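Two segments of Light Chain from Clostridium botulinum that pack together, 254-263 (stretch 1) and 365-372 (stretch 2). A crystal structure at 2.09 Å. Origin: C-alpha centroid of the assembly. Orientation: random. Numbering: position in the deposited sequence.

Stretch 1 (254-263) SYMKVTKPIT
Stretch 2 (365-372) RLGYLAEN

Stretch 2 has no regular helix or strand, and stretch 1 is loop or turn except for a short strand at Ile262 and Thr263. The two meet through a single beta bridge between Met256 and Ala370, with the CA atoms 4.5 Å apart. Lys257 CA lies 5.3 Å from Glu371 CA. The contact buries 526 Å², both sides summed.

Arg365 opens stretch 2 without touching stretch 1. Its phi/psi is -60/159 and its chi1 is p. The CB points sideways and the end of the side chain leads away; NE and NH2 are bonded elsewhere in the structure.

Leu366 (phi/psi -66/-24, chi1 m, chi2 t) points toward stretch 1. Its CB sits over one face of the Tyr255 ring, 3.8 Å from the ring centroid and 15° off the normal, a CH-pi contact. The closest atoms are Leu366 CB and Tyr255 CD1, at 3.7 Å. Tyr255 presents this face with chi1 at 82° and chi2 at 84°.

Gly367 is extended, with phi/psi 180/172. Its CA is 3.7 Å from Tyr255 OH. A CB here would point toward stretch 1 and lie 2.3 Å from Tyr255 OH, a clash. The lack of a side chain therefore leaves room for the phenol. Gly367 also starts a type I beta turn that ends at Ala370, closed by Ala370 N donating to Gly367 O at 3.1 Å.

Tyr368 takes the first inner position of the turn, at -57/-36, with chi1 t and chi2 81°. Its CB points sideways, but the end of the side chain comes nearer. Tyr368 CE2 meets Ile262 CG2 at 3.9 Å.

Leu369 (-84/8, chi1 m, chi2 t) is buried and has the largest area covered in the contact. Its side chain packs on three residues: CB to Met256 CG at 3.7 Å, CD1 to Val258 CG2 at 4.1 Å, and CD2 to Ile262 CG1 at 4.4 Å. Met256 is m, t, t; Val258 is t; Ile262 is m, m. Leu369 O accepts from Lys257 N at 2.8 Å. The N-H...O angle of 168° makes this bond nearly straight. The same Leu369 O receives a CA-H...O contact from Met256 CA at 3.2 Å. Leu369 N donates to water 1 at 2.8 Å. That water also hydrogen-bonds Tyr255 OH at 3.0 Å, so it links the turn to the phenol.

Ala370 returns to an extended backbone, -64/151. Its CA lies at the edge of the Tyr255 ring and makes a CA-H...O contact with Tyr255 O at 3.5 Å. Ala370 CB packs on Tyr255 CD1 at 3.8 Å.

Glu371 (-70/139, chi1 t, chi2 t) continues the extended path. Glu371 N donates a weak bond to Tyr255 O at 3.4 Å, with an angle of 142°. Glu371 CB lies 4.4 Å from Lys257 CB. Lys257 is t throughout, and its end leads away.

Asn372 (-94/140, chi1 m) lies beyond the contact.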

# COMPACT_ATOMS: atom_id res chain seq x y z
N SER A 254 21.48 18.90 26.87
CA SER A 254 22.62 18.47 26.05
C SER A 254 22.20 18.07 24.63
O SER A 254 23.01 18.16 23.71
CB SER A 254 23.37 17.31 26.71
OG SER A 254 22.47 16.32 27.15
N TYR A 255 20.96 17.60 24.47
CA TYR A 255 20.48 17.17 23.15
C TYR A 255 20.13 18.34 22.24
O TYR A 255 19.96 18.15 21.03
CB TYR A 255 19.24 16.26 23.29
CG TYR A 255 17.90 16.96 23.47
CD1 TYR A 255 17.18 17.43 22.37
CD2 TYR A 255 17.31 17.09 24.73
CE1 TYR A 255 15.94 18.05 22.52
CE2 TYR A 255 16.05 17.71 24.89
CZ TYR A 255 15.38 18.18 23.76
OH TYR A 255 14.15 18.82 23.88
N MET A 256 19.95 19.52 22.83
CA MET A 256 19.50 20.72 22.12
C MET A 256 20.61 21.51 21.43
O MET A 256 21.76 21.57 21.92
CB MET A 256 18.78 21.67 23.08
CG MET A 256 17.45 21.22 23.63
SD MET A 256 16.90 22.37 24.90
CE MET A 256 15.29 21.69 25.35
N LYS A 257 20.26 22.12 20.30
CA LYS A 257 21.09 23.13 19.67
C LYS A 257 20.28 24.43 19.49
O LYS A 257 19.40 24.51 18.62
CB LYS A 257 21.64 22.63 18.32
CG LYS A 257 22.71 23.55 17.77
CD LYS A 257 22.89 23.44 16.28
CE LYS A 257 23.93 24.45 15.81
NZ LYS A 257 24.32 24.24 14.39
N VAL A 258 20.51 25.41 20.36
CA VAL A 258 19.71 26.64 20.36
C VAL A 258 20.49 27.82 19.78
O VAL A 258 21.64 28.03 20.15
CB VAL A 258 19.26 27.02 21.80
CG1 VAL A 258 18.15 28.05 21.74
CG2 VAL A 258 18.76 25.80 22.55
N THR A 259 19.89 28.60 18.88
CA THR A 259 20.60 29.73 18.26
C THR A 259 19.86 31.05 18.47
O THR A 259 20.48 32.08 18.73
CB THR A 259 20.86 29.53 16.75
OG1 THR A 259 19.64 29.17 16.08
CG2 THR A 259 21.91 28.43 16.54
N LYS A 260 18.56 31.03 18.28
CA LYS A 260 17.72 32.22 18.43
C LYS A 260 16.39 31.88 19.11
O LYS A 260 16.07 30.69 19.28
CB LYS A 260 17.47 32.84 17.05
CG LYS A 260 16.71 31.87 16.15
CD LYS A 260 16.59 32.32 14.70
CE LYS A 260 16.11 31.17 13.83
NZ LYS A 260 15.46 31.64 12.57
N PRO A 261 15.62 32.90 19.54
CA PRO A 261 14.26 32.54 19.96
C PRO A 261 13.42 31.99 18.79
O PRO A 261 13.63 32.34 17.61
CB PRO A 261 13.68 33.85 20.49
CG PRO A 261 14.77 34.93 20.21
CD PRO A 261 16.04 34.22 20.05
N ILE A 262 12.50 31.12 19.16
CA ILE A 262 11.68 30.33 18.22
C ILE A 262 10.20 30.50 18.57
O ILE A 262 9.84 30.43 19.74
CB ILE A 262 12.07 28.81 18.31
CG1 ILE A 262 13.50 28.56 17.82
CG2 ILE A 262 11.10 27.92 17.50
CD1 ILE A 262 13.74 28.98 16.38
N THR A 263 9.31 30.68 17.57
CA THR A 263 7.88 30.83 17.88
C THR A 263 7.37 29.67 18.75
O THR A 263 7.76 28.51 18.54
CB THR A 263 6.99 30.91 16.59
OG1 THR A 263 5.61 30.97 16.99
CG2 THR A 263 7.17 29.70 15.70
N ARG A 365 12.96 12.59 16.96
CA ARG A 365 13.89 13.37 17.75
C ARG A 365 13.37 13.64 19.15
O ARG A 365 12.17 13.65 19.40
CB ARG A 365 14.18 14.70 17.02
CG ARG A 365 12.92 15.46 16.78
CD ARG A 365 13.11 16.78 15.98
NE ARG A 365 11.83 17.28 15.47
CZ ARG A 365 11.67 18.46 14.86
NH1 ARG A 365 12.72 19.27 14.68
NH2 ARG A 365 10.47 18.85 14.41
N LEU A 366 14.28 13.96 20.05
CA LEU A 366 13.93 14.19 21.45
C LEU A 366 13.07 15.40 21.70
O LEU A 366 12.37 15.47 22.71
CB LEU A 366 15.22 14.29 22.28
CG LEU A 366 15.81 12.91 22.60
CD1 LEU A 366 17.14 13.01 23.34
CD2 LEU A 366 14.82 12.09 23.41
N GLY A 367 13.12 16.38 20.79
CA GLY A 367 12.33 17.59 20.90
C GLY A 367 12.63 18.49 19.70
O GLY A 367 13.56 18.21 18.94
N TYR A 368 11.87 19.57 19.55
CA TYR A 368 12.06 20.46 18.41
C TYR A 368 13.49 21.03 18.30
O TYR A 368 14.01 21.20 17.20
CB TYR A 368 11.08 21.64 18.48
CG TYR A 368 11.22 22.51 17.25
CD1 TYR A 368 10.60 22.13 16.05
CD2 TYR A 368 11.98 23.67 17.27
CE1 TYR A 368 10.74 22.91 14.91
CE2 TYR A 368 12.14 24.44 16.14
CZ TYR A 368 11.50 24.05 14.95
OH TYR A 368 11.64 24.81 13.82
N LEU A 369 14.12 21.30 19.44
CA LEU A 369 15.44 21.92 19.45
C LEU A 369 16.57 20.93 19.28
O LEU A 369 17.75 21.31 19.45
CB LEU A 369 15.64 22.70 20.75
CG LEU A 369 14.76 23.96 20.87
CD1 LEU A 369 14.84 24.59 22.26
CD2 LEU A 369 15.09 24.99 19.76
N ALA A 370 16.24 19.67 18.99
CA ALA A 370 17.27 18.64 18.81
C ALA A 370 18.17 18.97 17.62
O ALA A 370 17.72 19.58 16.63
CB ALA A 370 16.64 17.25 18.63
N GLU A 371 19.43 18.53 17.69
CA GLU A 371 20.38 18.80 16.63
C GLU A 371 19.98 18.00 15.39
O GLU A 371 19.57 16.83 15.49
CB GLU A 371 21.81 18.45 17.07
CG GLU A 371 22.90 18.94 16.11
CD GLU A 371 24.33 18.67 16.62
OE1 GLU A 371 24.48 18.22 17.78
OE2 GLU A 371 25.29 18.93 15.86
N ASN A 372 20.09 18.64 14.23
CA ASN A 372 19.90 17.96 12.94
C ASN A 372 21.23 17.49 12.41
O ASN A 372 22.23 18.20 12.56
CB ASN A 372 19.22 18.88 11.91
CG ASN A 372 17.83 19.31 12.34
OD1 ASN A 372 17.08 18.53 12.91
ND2 ASN A 372 17.50 20.57 12.10
O HOH W 1 13.01 20.95 22.04